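Local coordinates for beta-hexosaminidase (PDB 6JTJ), which probably cleaves terminal beta-1,4-linked N-acetylglucosamine from peptide-linked peptidoglycan fragments during cell-wall recycling, as a family 3 glycoside hydrolase, at residues M124-L127 and G128-W131; G370-A373 and A374-F377. All coordinates share one frame; numbering follows the deposited sequence.

Overall arrangement
Both contacts are local, each about two turns of one helix, contact 1 on helix 124-134 and contact 2 on helix 369-382, with centres about 19 Å apart on the same side of the chain's centre. Each rests one face on helix 136-155, where Ala142 meets Leu127 of contact 1 and Phe377 of contact 2. Neither is wholly core: contact 1 has three buried residues and one exposed, contact 2 two buried and four exposed. Contact 1, whose first residue lies near the predicted substrate-binding Arg180, is held mainly by backbone bonds, with loose side-chain touches. Contact 2 lies away from the annotated sites and adds a close ring-amide packing tied to a carboxylate of helix 136-155.

Contact 1 (M124-L127 and G128-W131); sequences MNVL and GQIW
Gly128 follows Met124 by four residues, but its N meets Met124 O only in a weak, long hydrogen bond of 3.5 Å. The same carbonyl also accepts from the backbone N of Leu127. Gln129 is better gripped: its N donates to Asn125 O at 2.9 Å, and makes a weak second hydrogen bond to Val126 O. Gln129 CG, anti to its own carbonyl carbon (chi1 -71°), passes 3.3 Å from Asn125 O, and the extended chain then runs back along the helix. There the amides of Asn125 and Gln129 lie side by side and point the same way, their planes 36° apart, with Asn125 ND2 and Gln129 NE2 3.9 Å from each other. The two nitrogens are both donors, so the amides are neighbours without bonding through these atoms. Gln129 OE1 instead turns to the Val126 side, 3.7 Å from Val126 CA.

Ile130 N binds Val126 O at 3.1 Å, and its CG1 packs beside Val126 O before CD1 comes to 4.4 Å from Leu127 CD2. This loose aliphatic touch belongs to the face turned to helix 136-155, where Leu127 meets Ala142 and Ile130 meets Ala139. Trp131 closes the stretch through its N and Leu127 O, while its indole leads away to His183 and helix 186-202. At the other end Met124 lies about 6 Å, side chain to side chain, from Arg180, a predicted substrate-binding residue. Beyond the weak bond from Gly128 N, the backbone settles into regular i to i+4 bonds, the hallmark of an alpha helix.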
loop_
_atom_site.group_PDB
_atom_site.type_symbol
_atom_site.label_atom_id
_atom_site.label_comp_id
_atom_site.label_asym_id
_atom_site.label_seq_id
_atom_site.Cartn_x
_atom_site.Cartn_y
_atom_site.Cartn_z
ATOM N N MET C 124 -6.427 13.254 -3.679
ATOM C CA MET C 124 -6.419 13.787 -5.040
ATOM C C MET C 124 -7.573 13.311 -5.915
ATOM O O MET C 124 -7.985 14.020 -6.830
ATOM C CB MET C 124 -5.092 13.500 -5.737
ATOM C CG MET C 124 -3.895 14.200 -5.123
ATOM S SD MET C 124 -4.041 16.002 -5.138
ATOM C CE MET C 124 -4.730 16.334 -3.526
ATOM N N ASN C 125 -8.136 12.142 -5.646
ATOM C CA ASN C 125 -9.249 11.706 -6.463
ATOM C C ASN C 125 -10.498 12.590 -6.292
ATOM O O ASN C 125 -11.366 12.585 -7.160
ATOM C CB ASN C 125 -9.603 10.237 -6.244
ATOM C CG ASN C 125 -10.415 10.009 -5.002
ATOM O OD1 ASN C 125 -10.167 10.601 -3.951
ATOM N ND2 ASN C 125 -11.388 9.130 -5.109
ATOM N N VAL C 126 -10.580 13.302 -5.176
ATOM C CA VAL C 126 -11.653 14.244 -4.949
ATOM C C VAL C 126 -11.628 15.303 -6.049
ATOM O O VAL C 126 -12.675 15.703 -6.519
ATOM C CB VAL C 126 -11.553 14.893 -3.563
ATOM C CG1 VAL C 126 -12.545 16.030 -3.419
ATOM C CG2 VAL C 126 -11.808 13.847 -2.470
ATOM N N LEU C 127 -10.432 15.700 -6.493
ATOM C CA LEU C 127 -10.305 16.664 -7.565
ATOM C C LEU C 127 -10.749 16.092 -8.893
ATOM O O LEU C 127 -11.373 16.776 -9.686
ATOM C CB LEU C 127 -8.879 17.203 -7.655
ATOM C CG LEU C 127 -8.451 17.937 -6.385
ATOM C CD1 LEU C 127 -6.944 18.140 -6.362
ATOM C CD2 LEU C 127 -9.175 19.264 -6.246
ATOM N N GLY C 128 -10.482 14.823 -9.128
ATOM C CA GLY C 128 -10.976 14.142 -10.320
ATOM C C GLY C 128 -12.486 13.941 -10.311
ATOM O O GLY C 128 -13.113 13.867 -11.363
ATOM N N GLN C 129 -13.074 13.830 -9.132
ATOM C CA GLN C 129 -14.527 13.739 -9.029
ATOM C C GLN C 129 -15.177 15.085 -9.359
ATOM O O GLN C 129 -16.242 15.118 -9.973
ATOM C CB GLN C 129 -14.940 13.267 -7.634
ATOM C CG GLN C 129 -14.604 11.817 -7.406
ATOM C CD GLN C 129 -14.801 11.377 -5.966
ATOM O OE1 GLN C 129 -14.662 12.157 -5.019
ATOM N NE2 GLN C 129 -15.144 10.115 -5.799
ATOM N N ILE C 130 -14.564 16.185 -8.913
ATOM C CA ILE C 130 -15.015 17.521 -9.288
ATOM C C ILE C 130 -14.911 17.684 -10.807
ATOM O O ILE C 130 -15.800 18.236 -11.435
ATOM C CB ILE C 130 -14.198 18.619 -8.592
ATOM C CG1 ILE C 130 -14.476 18.612 -7.102
ATOM C CG2 ILE C 130 -14.545 19.984 -9.165
ATOM C CD1 ILE C 130 -13.562 19.493 -6.278
ATOM N N TRP C 131 -13.850 17.154 -11.404
ATOM C CA TRP C 131 -13.683 17.195 -12.857
ATOM C C TRP C 131 -14.871 16.536 -13.556
ATOM O O TRP C 131 -15.459 17.110 -14.479
ATOM C CB TRP C 131 -12.373 16.497 -13.250
ATOM C CG TRP C 131 -12.112 16.304 -14.703
ATOM C CD1 TRP C 131 -12.678 15.396 -15.518
ATOM C CD2 TRP C 131 -11.145 17.005 -15.499
ATOM N NE1 TRP C 131 -12.158 15.494 -16.787
ATOM C CE2 TRP C 131 -11.220 16.487 -16.798
ATOM C CE3 TRP C 131 -10.246 18.041 -15.237
ATOM C CZ2 TRP C 131 -10.415 16.936 -17.831
ATOM C CZ3 TRP C 131 -9.445 18.502 -16.283
ATOM C CH2 TRP C 131 -9.537 17.944 -17.554
#

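Contact 2 (G370-A373 and A374-F377); sequences GFQA and AQAF
The Phe371 ring and the Gln375 amide are the flat groups that meet, crossing obliquely with their planes 39° apart. Phe371 CE2 sits over one face of the amide, 3.4 Å from Gln375 CD, and Gln375 NE2 lies almost as near the same carbon, while CG of Gln375 follows the ring toward CZ. Phe371 has its CG anti to the backbone N (chi1 -176°), which carries the CD2-CE2 side of the ring up to the glutamine one turn on. At the oxygen end of the amide, Gln375 OE1 is 3.4 Å from Gln372 CA and also touches Gln372 CG.

Beneath the side chains, the backbone runs as a regular helix. Gln375 N donates to Phe371 O at 2.9 Å, and Phe377 N reaches Ala373 O over a similar distance. Ala374 and Phe371 turn to helix 136-155, with Phe371 on Thr152 and Ala374 on Gln145 and Val149.

The strongest polar partner of the amide lies on that helix too: Gln375 NE2 is hydrogen-bonded to Glu153 OE2. Ring packing and this bond to a carboxylate together probably limit the amide's rotation, since the amide packs on a ring of its own helix and bonds across to Glu153 of helix 136-155.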
loop_
_atom_site.group_PDB
_atom_site.type_symbol
_atom_site.label_atom_id
_atom_site.label_comp_id
_atom_site.label_asym_id
_atom_site.label_seq_id
_atom_site.Cartn_x
_atom_site.Cartn_y
_atom_site.Cartn_z
ATOM N N GLY C 370 -7.611 36.294 1.947
ATOM C CA GLY C 370 -7.577 35.469 0.733
ATOM C C GLY C 370 -7.070 34.067 1.003
ATOM O O GLY C 370 -7.678 33.073 0.578
ATOM N N PHE C 371 -5.965 33.992 1.735
ATOM C CA PHE C 371 -5.412 32.709 2.078
ATOM C C PHE C 371 -6.275 31.945 3.083
ATOM O O PHE C 371 -6.487 30.740 2.921
ATOM C CB PHE C 371 -4.022 32.842 2.656
ATOM C CG PHE C 371 -3.410 31.526 2.919
ATOM C CD1 PHE C 371 -2.935 30.734 1.851
ATOM C CD2 PHE C 371 -3.391 31.023 4.199
ATOM C CE1 PHE C 371 -2.392 29.496 2.085
ATOM C CE2 PHE C 371 -2.862 29.795 4.426
ATOM C CZ PHE C 371 -2.357 29.031 3.382
ATOM N N GLN C 372 -6.805 32.648 4.086
ATOM C CA GLN C 372 -7.715 32.026 5.054
ATOM C C GLN C 372 -8.965 31.451 4.385
ATOM O O GLN C 372 -9.455 30.396 4.781
ATOM C CB GLN C 372 -8.095 32.989 6.175
ATOM C CG GLN C 372 -6.976 33.191 7.170
ATOM C CD GLN C 372 -7.300 34.242 8.244
ATOM O OE1 GLN C 372 -7.780 33.931 9.331
ATOM N NE2 GLN C 372 -7.053 35.493 7.917
ATOM N N ALA C 373 -9.453 32.119 3.348
ATOM C CA ALA C 373 -10.585 31.591 2.578
ATOM C C ALA C 373 -10.198 30.328 1.821
ATOM O O ALA C 373 -10.993 29.374 1.715
ATOM C CB ALA C 373 -11.092 32.643 1.614
ATOM N N ALA C 374 -8.994 30.331 1.237
ATOM C CA ALA C 374 -8.502 29.138 0.545
ATOM C C ALA C 374 -8.462 27.970 1.517
ATOM O O ALA C 374 -8.906 26.867 1.179
ATOM C CB ALA C 374 -7.123 29.406 -0.065
ATOM N N GLN C 375 -7.932 28.220 2.709
ATOM C CA GLN C 375 -7.879 27.214 3.744
ATOM C C GLN C 375 -9.233 26.589 4.008
ATOM O O GLN C 375 -9.375 25.357 4.005
ATOM C CB GLN C 375 -7.343 27.788 5.046
ATOM C CG GLN C 375 -5.860 28.052 5.055
ATOM C CD GLN C 375 -5.431 28.671 6.365
ATOM O OE1 GLN C 375 -5.944 29.694 6.742
ATOM N NE2 GLN C 375 -4.474 28.079 7.037
ATOM N N ALA C 376 -10.240 27.428 4.209
ATOM C CA ALA C 376 -11.582 26.931 4.512
ATOM C C ALA C 376 -12.187 26.150 3.339
ATOM O O ALA C 376 -12.881 25.142 3.539
ATOM C CB ALA C 376 -12.498 28.078 4.929
ATOM N N PHE C 377 -11.945 26.612 2.118
ATOM C CA PHE C 377 -12.413 25.872 0.941
ATOM C C PHE C 377 -11.792 24.460 0.877
ATOM O O PHE C 377 -12.474 23.466 0.601
ATOM C CB PHE C 377 -12.070 26.636 -0.333
ATOM C CG PHE C 377 -12.324 25.845 -1.607
ATOM C CD1 PHE C 377 -13.602 25.688 -2.105
ATOM C CD2 PHE C 377 -11.275 25.246 -2.293
ATOM C CE1 PHE C 377 -13.830 24.970 -3.275
ATOM C CE2 PHE C 377 -11.494 24.513 -3.463
ATOM C CZ PHE C 377 -12.777 24.375 -3.956
#